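Local structure of DUF3013 family protein (Enterococcus faecalis, 3NAT) at residues D23-G27 with V39-Y44; E67-G71 with V133-H137; G95-K101 with E156-Y161. The protein is of unknown function, a conserved bacterial protein of the DUF3013 family with an alpha-beta half-sandwich architecture. All coordinates share one frame. Residue numbers count along the deposited sequence, not the author numbering.

Interaction 1: D23-G27 with V39-Y44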
loop_
_atom_site.group_PDB
_atom_site.type_symbol
_atom_site.label_atom_id
_atom_site.label_comp_id
_atom_site.label_asym_id
_atom_site.label_seq_id
_atom_site.Cartn_x
_atom_site.Cartn_y
_atom_site.Cartn_z
ATOM N N ASP A 23 7.022 -7.647 -27.248
ATOM C CA ASP A 23 5.911 -7.432 -28.166
ATOM C C ASP A 23 4.913 -6.425 -27.628
ATOM O O ASP A 23 4.006 -6.004 -28.340
ATOM C CB ASP A 23 5.187 -8.750 -28.434
ATOM C CG ASP A 23 6.099 -9.800 -29.029
ATOM O OD1 ASP A 23 7.136 -9.428 -29.626
ATOM O OD2 ASP A 23 5.774 -10.999 -28.898
ATOM N N TYR A 24 5.075 -6.047 -26.366
ATOM C CA TYR A 24 4.155 -5.109 -25.739
ATOM C C TYR A 24 4.824 -3.780 -25.416
ATOM O O TYR A 24 6.051 -3.693 -25.305
ATOM C CB TYR A 24 3.533 -5.713 -24.477
ATOM C CG TYR A 24 2.528 -6.817 -24.742
ATOM C CD1 TYR A 24 1.221 -6.515 -25.128
ATOM C CD2 TYR A 24 2.878 -8.161 -24.596
ATOM C CE1 TYR A 24 0.293 -7.515 -25.368
ATOM C CE2 TYR A 24 1.956 -9.173 -24.833
ATOM C CZ TYR A 24 0.665 -8.841 -25.218
ATOM O OH TYR A 24 -0.259 -9.832 -25.460
ATOM N N GLU A 25 3.999 -2.750 -25.275
ATOM C CA GLU A 25 4.468 -1.406 -24.984
ATOM C C GLU A 25 4.592 -1.248 -23.474
ATOM O O GLU A 25 3.621 -0.917 -22.789
ATOM C CB GLU A 25 3.486 -0.379 -25.556
ATOM C CG GLU A 25 3.813 1.079 -25.246
ATOM C CD GLU A 25 4.855 1.664 -26.180
ATOM O OE1 GLU A 25 4.491 2.528 -27.008
ATOM O OE2 GLU A 25 6.035 1.260 -26.085
ATOM N N VAL A 26 5.786 -1.496 -22.950
ATOM C CA VAL A 26 5.968 -1.461 -21.505
ATOM C C VAL A 26 7.085 -0.545 -21.077
ATOM O O VAL A 26 8.197 -0.624 -21.597
ATOM C CB VAL A 26 6.262 -2.840 -20.926
ATOM C CG1 VAL A 26 6.720 -2.698 -19.498
ATOM C CG2 VAL A 26 5.037 -3.708 -20.985
ATOM N N GLY A 27 6.779 0.306 -20.104
ATOM C CA GLY A 27 7.732 1.257 -19.578
ATOM C C GLY A 27 7.896 1.158 -18.078
ATOM O O GLY A 27 7.077 0.561 -17.397
ATOM N N VAL A 39 5.376 0.159 -13.368
ATOM C CA VAL A 39 5.416 -0.425 -14.697
ATOM C C VAL A 39 4.258 0.111 -15.510
ATOM O O VAL A 39 3.109 -0.188 -15.215
ATOM C CB VAL A 39 5.283 -1.944 -14.636
ATOM C CG1 VAL A 39 5.261 -2.532 -16.035
ATOM C CG2 VAL A 39 6.413 -2.532 -13.814
ATOM N N ILE A 40 4.562 0.904 -16.531
ATOM C CA ILE A 40 3.530 1.451 -17.395
ATOM C C ILE A 40 3.273 0.539 -18.570
ATOM O O ILE A 40 4.169 -0.131 -19.070
ATOM C CB ILE A 40 3.897 2.814 -17.965
ATOM C CG1 ILE A 40 4.830 3.575 -17.018
ATOM C CG2 ILE A 40 2.627 3.587 -18.328
ATOM C CD1 ILE A 40 4.261 3.832 -15.674
ATOM N N VAL A 41 2.042 0.568 -19.042
ATOM C CA VAL A 41 1.566 -0.428 -19.966
ATOM C C VAL A 41 0.560 0.222 -20.915
ATOM O O VAL A 41 -0.339 0.940 -20.469
ATOM C CB VAL A 41 0.925 -1.565 -19.157
ATOM C CG1 VAL A 41 -0.377 -2.009 -19.765
ATOM C CG2 VAL A 41 1.892 -2.718 -19.012
ATOM N N ARG A 42 0.724 0.001 -22.216
ATOM C CA ARG A 42 -0.199 0.573 -23.194
ATOM C C ARG A 42 -0.661 -0.441 -24.220
ATOM O O ARG A 42 0.153 -1.074 -24.878
ATOM C CB ARG A 42 0.441 1.748 -23.934
ATOM C CG ARG A 42 0.633 2.991 -23.106
ATOM C CD ARG A 42 2.075 3.428 -23.157
ATOM N NE ARG A 42 2.200 4.877 -23.230
ATOM C CZ ARG A 42 3.279 5.499 -23.691
ATOM N NH1 ARG A 42 3.319 6.825 -23.727
ATOM N NH2 ARG A 42 4.317 4.792 -24.122
ATOM N N LEU A 43 -1.972 -0.577 -24.364
ATOM C CA LEU A 43 -2.547 -1.332 -25.471
ATOM C C LEU A 43 -3.107 -0.392 -26.538
ATOM O O LEU A 43 -3.644 0.669 -26.228
ATOM C CB LEU A 43 -3.649 -2.270 -24.977
ATOM C CG LEU A 43 -3.224 -3.322 -23.951
ATOM C CD1 LEU A 43 -4.370 -4.270 -23.614
ATOM C CD2 LEU A 43 -2.024 -4.099 -24.460
ATOM N N TYR A 44 -2.972 -0.784 -27.798
ATOM C CA TYR A 44 -3.568 -0.034 -28.894
ATOM C C TYR A 44 -4.537 -0.912 -29.676
ATOM O O TYR A 44 -4.412 -2.134 -29.689
ATOM C CB TYR A 44 -2.488 0.518 -29.822
ATOM C CG TYR A 44 -1.491 1.421 -29.130
ATOM C CD1 TYR A 44 -1.795 2.748 -28.857
ATOM C CD2 TYR A 44 -0.245 0.949 -28.757
ATOM C CE1 TYR A 44 -0.877 3.578 -28.225
ATOM C CE2 TYR A 44 0.676 1.769 -28.130
ATOM C CZ TYR A 44 0.356 3.082 -27.864
ATOM O OH TYR A 44 1.276 3.893 -27.235
#

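Interaction 2: E67-G71 with V133-H137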
loop_
_atom_site.group_PDB
_atom_site.type_symbol
_atom_site.label_atom_id
_atom_site.label_comp_id
_atom_site.label_asym_id
_atom_site.label_seq_id
_atom_site.Cartn_x
_atom_site.Cartn_y
_atom_site.Cartn_z
ATOM N N GLU A 67 -6.058 4.071 -27.628
ATOM C CA GLU A 67 -4.932 3.721 -26.785
ATOM C C GLU A 67 -5.421 3.545 -25.357
ATOM O O GLU A 67 -6.205 4.345 -24.853
ATOM C CB GLU A 67 -3.872 4.815 -26.836
ATOM C CG GLU A 67 -3.094 4.973 -25.538
ATOM C CD GLU A 67 -1.798 5.736 -25.734
ATOM O OE1 GLU A 67 -1.655 6.386 -26.792
ATOM O OE2 GLU A 67 -0.922 5.679 -24.838
ATOM N N PHE A 68 -4.974 2.483 -24.707
ATOM C CA PHE A 68 -5.336 2.272 -23.321
ATOM C C PHE A 68 -4.076 2.147 -22.488
ATOM O O PHE A 68 -3.215 1.326 -22.777
ATOM C CB PHE A 68 -6.191 1.024 -23.173
ATOM C CG PHE A 68 -6.600 0.748 -21.762
ATOM C CD1 PHE A 68 -7.853 1.100 -21.317
ATOM C CD2 PHE A 68 -5.720 0.154 -20.878
ATOM C CE1 PHE A 68 -8.234 0.855 -20.024
ATOM C CE2 PHE A 68 -6.093 -0.096 -19.583
ATOM C CZ PHE A 68 -7.357 0.252 -19.154
ATOM N N GLU A 69 -3.964 2.967 -21.454
ATOM C CA GLU A 69 -2.776 2.937 -20.624
ATOM C C GLU A 69 -3.122 2.590 -19.186
ATOM O O GLU A 69 -4.184 2.951 -18.691
ATOM C CB GLU A 69 -2.047 4.269 -20.684
ATOM C CG GLU A 69 -0.820 4.317 -19.804
ATOM C CD GLU A 69 -0.062 5.616 -19.932
ATOM O OE1 GLU A 69 -0.361 6.552 -19.157
ATOM O OE2 GLU A 69 0.830 5.701 -20.808
ATOM N N ASP A 70 -2.222 1.872 -18.526
ATOM C CA ASP A 70 -2.380 1.553 -17.113
ATOM C C ASP A 70 -1.014 1.405 -16.446
ATOM O O ASP A 70 0.021 1.483 -17.107
ATOM C CB ASP A 70 -3.217 0.286 -16.928
ATOM C CG ASP A 70 -4.041 0.311 -15.653
ATOM O OD1 ASP A 70 -3.635 0.992 -14.685
ATOM O OD2 ASP A 70 -5.101 -0.349 -15.624
ATOM N N GLY A 71 -1.018 1.198 -15.135
ATOM C CA GLY A 71 0.216 1.087 -14.381
ATOM C C GLY A 71 0.130 0.144 -13.194
ATOM O O GLY A 71 -0.920 0.029 -12.539
ATOM N N VAL A 133 -18.087 -2.126 -20.829
ATOM C CA VAL A 133 -16.828 -1.532 -20.401
ATOM C C VAL A 133 -15.616 -2.382 -20.738
ATOM O O VAL A 133 -15.731 -3.593 -20.916
ATOM C CB VAL A 133 -16.850 -1.216 -18.894
ATOM C CG1 VAL A 133 -17.725 -2.220 -18.156
ATOM C CG2 VAL A 133 -15.436 -1.178 -18.328
ATOM N N PHE A 134 -14.464 -1.728 -20.867
ATOM C CA PHE A 134 -13.193 -2.428 -20.988
ATOM C C PHE A 134 -12.163 -1.972 -19.957
ATOM O O PHE A 134 -11.903 -0.777 -19.794
ATOM C CB PHE A 134 -12.569 -2.279 -22.373
ATOM C CG PHE A 134 -11.152 -2.777 -22.428
ATOM C CD1 PHE A 134 -10.877 -4.081 -22.810
ATOM C CD2 PHE A 134 -10.102 -1.961 -22.037
ATOM C CE1 PHE A 134 -9.585 -4.550 -22.830
ATOM C CE2 PHE A 134 -8.801 -2.418 -22.058
ATOM C CZ PHE A 134 -8.543 -3.716 -22.456
ATOM N N GLU A 135 -11.564 -2.944 -19.283
ATOM C CA GLU A 135 -10.455 -2.684 -18.392
ATOM C C GLU A 135 -9.561 -3.911 -18.318
ATOM O O GLU A 135 -9.800 -4.918 -18.987
ATOM C CB GLU A 135 -10.944 -2.292 -16.997
ATOM C CG GLU A 135 -11.860 -3.301 -16.323
ATOM C CD GLU A 135 -12.429 -2.780 -15.005
ATOM O OE1 GLU A 135 -13.448 -3.334 -14.538
ATOM O OE2 GLU A 135 -11.867 -1.814 -14.437
ATOM N N LEU A 136 -8.518 -3.806 -17.506
ATOM C CA LEU A 136 -7.585 -4.895 -17.294
ATOM C C LEU A 136 -7.926 -5.591 -15.987
ATOM O O LEU A 136 -8.347 -4.952 -15.021
ATOM C CB LEU A 136 -6.173 -4.340 -17.231
ATOM C CG LEU A 136 -5.267 -4.594 -18.429
ATOM C CD1 LEU A 136 -6.062 -4.718 -19.706
ATOM C CD2 LEU A 136 -4.215 -3.496 -18.530
ATOM N N HIS A 137 -7.750 -6.903 -15.951
ATOM C CA HIS A 137 -8.119 -7.659 -14.765
ATOM C C HIS A 137 -6.927 -8.329 -14.114
ATOM O O HIS A 137 -6.268 -9.174 -14.715
ATOM C CB HIS A 137 -9.206 -8.676 -15.101
ATOM C CG HIS A 137 -10.415 -8.058 -15.728
ATOM N ND1 HIS A 137 -11.315 -7.297 -15.013
ATOM C CD2 HIS A 137 -10.856 -8.066 -17.009
ATOM C CE1 HIS A 137 -12.265 -6.870 -15.825
ATOM N NE2 HIS A 137 -12.009 -7.321 -17.040
HETATM O O HOH W 1 -7.520 -1.677 -16.058
#

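Interaction 3: G95-K101 with E156-Y161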
loop_
_atom_site.group_PDB
_atom_site.type_symbol
_atom_site.label_atom_id
_atom_site.label_comp_id
_atom_site.label_asym_id
_atom_site.label_seq_id
_atom_site.Cartn_x
_atom_site.Cartn_y
_atom_site.Cartn_z
ATOM N N GLY A 95 11.365 -2.856 1.868
ATOM C CA GLY A 95 12.455 -1.910 1.943
ATOM C C GLY A 95 13.620 -2.462 1.150
ATOM O O GLY A 95 13.442 -2.898 0.014
ATOM N N LYS A 96 14.805 -2.488 1.750
ATOM C CA LYS A 96 15.992 -2.854 0.987
ATOM C C LYS A 96 16.022 -4.322 0.547
ATOM O O LYS A 96 16.472 -4.611 -0.559
ATOM C CB LYS A 96 17.280 -2.453 1.715
ATOM C CG LYS A 96 18.366 -1.939 0.774
ATOM C CD LYS A 96 19.171 -0.806 1.405
ATOM C CE LYS A 96 19.997 -0.053 0.362
ATOM N NZ LYS A 96 20.691 1.141 0.933
ATOM N N LYS A 97 15.532 -5.233 1.393
ATOM C CA LYS A 97 15.475 -6.663 1.057
ATOM C C LYS A 97 14.940 -6.918 -0.349
ATOM O O LYS A 97 15.380 -7.849 -1.031
ATOM C CB LYS A 97 14.590 -7.430 2.036
ATOM C CG LYS A 97 15.134 -7.582 3.430
ATOM C CD LYS A 97 14.332 -8.632 4.203
ATOM C CE LYS A 97 14.786 -10.058 3.879
ATOM N NZ LYS A 97 14.780 -10.344 2.420
ATOM N N GLY A 98 13.970 -6.104 -0.761
ATOM C CA GLY A 98 13.381 -6.213 -2.081
ATOM C C GLY A 98 12.263 -7.232 -2.154
ATOM O O GLY A 98 11.388 -7.271 -1.297
ATOM N N LEU A 99 12.290 -8.053 -3.196
ATOM C CA LEU A 99 11.291 -9.093 -3.371
ATOM C C LEU A 99 12.000 -10.374 -3.718
ATOM O O LEU A 99 13.048 -10.349 -4.354
ATOM C CB LEU A 99 10.325 -8.749 -4.510
ATOM C CG LEU A 99 9.254 -7.673 -4.324
ATOM C CD1 LEU A 99 8.623 -7.318 -5.654
ATOM C CD2 LEU A 99 8.188 -8.116 -3.347
ATOM N N ARG A 100 11.427 -11.497 -3.312
ATOM C CA ARG A 100 11.912 -12.776 -3.784
ATOM C C ARG A 100 11.868 -12.754 -5.305
ATOM O O ARG A 100 10.979 -12.151 -5.914
ATOM C CB ARG A 100 11.052 -13.913 -3.242
ATOM C CG ARG A 100 11.377 -14.304 -1.813
ATOM C CD ARG A 100 10.253 -15.114 -1.194
ATOM N NE ARG A 100 9.890 -16.267 -2.017
ATOM C CZ ARG A 100 8.672 -16.498 -2.511
ATOM N NH1 ARG A 100 7.673 -15.656 -2.270
ATOM N NH2 ARG A 100 8.450 -17.582 -3.246
ATOM N N LYS A 101 12.843 -13.403 -5.919
ATOM C CA LYS A 101 12.914 -13.465 -7.362
ATOM C C LYS A 101 11.623 -14.059 -7.918
ATOM O O LYS A 101 11.095 -13.583 -8.918
ATOM C CB LYS A 101 14.108 -14.322 -7.762
ATOM C CG LYS A 101 14.440 -14.316 -9.236
ATOM C CD LYS A 101 15.640 -15.201 -9.487
ATOM C CE LYS A 101 15.474 -15.995 -10.760
ATOM N NZ LYS A 101 15.542 -15.127 -11.963
ATOM N N GLU A 156 14.855 -20.222 -3.671
ATOM C CA GLU A 156 14.580 -18.862 -3.234
ATOM C C GLU A 156 15.802 -17.977 -3.396
ATOM O O GLU A 156 16.919 -18.379 -3.086
ATOM C CB GLU A 156 14.107 -18.838 -1.781
ATOM C CG GLU A 156 13.793 -17.447 -1.257
ATOM C CD GLU A 156 13.347 -17.470 0.187
ATOM O OE1 GLU A 156 13.297 -18.571 0.775
ATOM O OE2 GLU A 156 13.044 -16.392 0.735
ATOM N N GLN A 157 15.577 -16.772 -3.896
ATOM C CA GLN A 157 16.633 -15.801 -4.075
ATOM C C GLN A 157 15.970 -14.444 -4.037
ATOM O O GLN A 157 14.914 -14.247 -4.631
ATOM C CB GLN A 157 17.332 -16.007 -5.417
ATOM C CG GLN A 157 18.332 -14.904 -5.752
ATOM C CD GLN A 157 18.910 -15.031 -7.152
ATOM O OE1 GLN A 157 19.581 -14.117 -7.645
ATOM N NE2 GLN A 157 18.648 -16.164 -7.803
ATOM N N TRP A 158 16.576 -13.509 -3.321
ATOM C CA TRP A 158 15.987 -12.187 -3.166
ATOM C C TRP A 158 16.652 -11.205 -4.082
ATOM O O TRP A 158 17.835 -11.316 -4.381
ATOM C CB TRP A 158 16.118 -11.710 -1.728
ATOM C CG TRP A 158 15.248 -12.470 -0.808
ATOM C CD1 TRP A 158 15.460 -13.731 -0.322
ATOM C CD2 TRP A 158 14.005 -12.033 -0.268
ATOM N NE1 TRP A 158 14.420 -14.100 0.495
ATOM C CE2 TRP A 158 13.513 -13.073 0.544
ATOM C CE3 TRP A 158 13.263 -10.858 -0.386
ATOM C CZ2 TRP A 158 12.315 -12.972 1.233
ATOM C CZ3 TRP A 158 12.074 -10.759 0.298
ATOM C CH2 TRP A 158 11.611 -11.810 1.099
ATOM N N ILE A 159 15.878 -10.235 -4.529
ATOM C CA ILE A 159 16.373 -9.239 -5.449
ATOM C C ILE A 159 16.090 -7.887 -4.848
ATOM O O ILE A 159 14.946 -7.449 -4.784
ATOM C CB ILE A 159 15.724 -9.397 -6.812
ATOM C CG1 ILE A 159 16.356 -10.599 -7.516
ATOM C CG2 ILE A 159 15.889 -8.132 -7.633
ATOM C CD1 ILE A 159 15.617 -11.022 -8.739
ATOM N N ALA A 160 17.155 -7.246 -4.387
ATOM C CA ALA A 160 17.046 -6.070 -3.548
ATOM C C ALA A 160 16.590 -4.844 -4.304
ATOM O O ALA A 160 16.486 -4.845 -5.528
ATOM C CB ALA A 160 18.358 -5.801 -2.877
ATOM N N TYR A 161 16.323 -3.792 -3.546
ATOM C CA TYR A 161 15.927 -2.518 -4.106
ATOM C C TYR A 161 17.169 -1.653 -4.277
ATOM O O TYR A 161 18.040 -1.626 -3.405
ATOM C CB TYR A 161 14.930 -1.856 -3.169
ATOM C CG TYR A 161 14.439 -0.499 -3.598
ATOM C CD1 TYR A 161 15.075 0.657 -3.167
ATOM C CD2 TYR A 161 13.320 -0.367 -4.402
ATOM C CE1 TYR A 161 14.621 1.903 -3.542
ATOM C CE2 TYR A 161 12.861 0.879 -4.781
ATOM C CZ TYR A 161 13.515 2.009 -4.346
ATOM O OH TYR A 161 13.060 3.249 -4.722
#

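Interaction 1: D23-G27 with V39-Y44
At Y24 the ring lies beside L43, with CD1 of Y24 4.1 Å from CD2 of L43; its hydroxyl is hydrogen-bonded to D116 of helix 101-125, so this residue links the start of the hairpin to the helix beneath the sheet. E25 is the first to pair through its backbone: R42 N donates to E25 O at 3.1 Å, and the CA of V41 also approaches E25 O, at 3.5 Å. The E25 side chain lies along R42, CG of E25 being 3.6 Å from CD of R42. Its carboxylate makes a long salt bridge, OE1 of E25 to NH2 of R42 at 3.7 Å, with the oxygen well out of the guanidinium plane, and accepts a weak hydrogen bond from Y44 OH (3.5 Å to E25 OE1). The stronger partner of R42 is E69 on the next strand. These two segments belong to the antiparallel beta hairpin of strands 25-31 and 36-46, at one edge of the four-stranded mixed sheet, with 25-31 the outermost strand within this chain; the axes of the short segments 25-27 and 39-44 approach to 4.6 Å, with their N-to-C directions at 162°. V26 faces V41 as a non-hydrogen-bonded pair. Its CG2 meets CG2 of V41 and its CG1 meets CG1 of V39, both at 3.8 Å, on the face where V39 and V41 also touch F107 and L115 of helix 101-125. G27 pairs with I40 through two short bonds, G27 N to I40 O at 2.8 Å and I40 N to G27 O at 2.7 Å.

Interaction 2: E67-G71 with V133-H137
F68 offers one face of its ring to the edge of F134, forming a T-shaped (edge-to-face) pair with centroids 5.1 Å apart and planes at 87°; the closest atoms are CD1 of F68 and CE2 of F134, at 3.7 Å. The same phenyl ring reaches L136, whose CD2 lies 4.0 Å from CE2 of F68. That methyl carbon also packs against the aliphatic part of D70, with CD2 of L136 4.2 Å from CB of D70. No direct hydrogen bond joins the two segments, whose nearest CA atoms are more than 8 Å apart. A single water spans the gap instead: it donates to OD2 of D70 and accepts from N of L136, each at 2.8 Å. The other carboxylate oxygen of D70 turns back on its own strand, OD1 accepting from N of G71 at 2.7 Å. Behind the contact, F134 rests on D121, L122 and F125 of helix 101-125, and L136 on V114 of that helix. The arrangement is that of an irregular connection, between helices 101-125 and 140-151, laid over side chains of strand 65-75 and placing F68, F134 and L136 between that strand and helix 101-125 in this alpha-beta half sandwich.

Interaction 3: G95-K101 with E156-Y161
The two segments run antiparallel and form a very short two-stranded sheet, strand 99-100 against strand 158-159. L99 and I159 are a hydrogen-bonded pair, with L99 N to I159 O at 3.2 Å and I159 N to L99 O at 2.8 Å; R100 and W158 follow as a non-hydrogen-bonded pair. The pairing extends past both strands: Y161 N donates to K96 O at 3.1 Å, and K101 N to Q157 O at 2.6 Å. G98 has positive phi, which by itself favours glycine, and a beta carbon here would run into both I159 O and A160 CA. R100 is the N-cap residue of helix 101-125, so the bridge sits directly at the start of that helix. Among the side chains, the W158 indole is sandwiched. K97 NZ stands 3.2 Å from the centroid of its six-membered ring, 13° off the normal, in a cation-pi contact, while R100 CG covers the opposite face at 3.6 Å from the same centroid as a CH-pi contact. W158 NE1 gives a weak hydrogen bond to OE2 of E156 at 2.7 Å. Alongside, CG of K101 packs on CD1 of I159 at 3.5 Å, and the K101 amine bonds to the hydroxyl of Y12. Backbone bonds fix the pairing at the start of helix 101-125, while 95-101 covers both faces of a partly exposed tryptophan through cation-pi and CH-pi contacts.

Overall arrangement
Interactions 1 and 2 are neighbours, their centres 11 Å apart, and meet where strands 36-46 and 65-75 pair: L43 O lies 2.7 Å from F68 N and V41 O 2.9 Å from D70 N, both probable hydrogen bonds. Strand 65-75 thus connects the hairpin to the irregular 133-137 segment. Interaction 3 lies across the centre of the chain from both, with centres 24 Å from interaction 1 and 29 Å from interaction 2, and nearest atoms about 10 and 14 Å away. Helix 101-125 relates all three: it starts at interaction 3 and packs against side chains of the other two. Along the chain, interactions 2 and 3 cross, whereas interaction 1 closes before either opens.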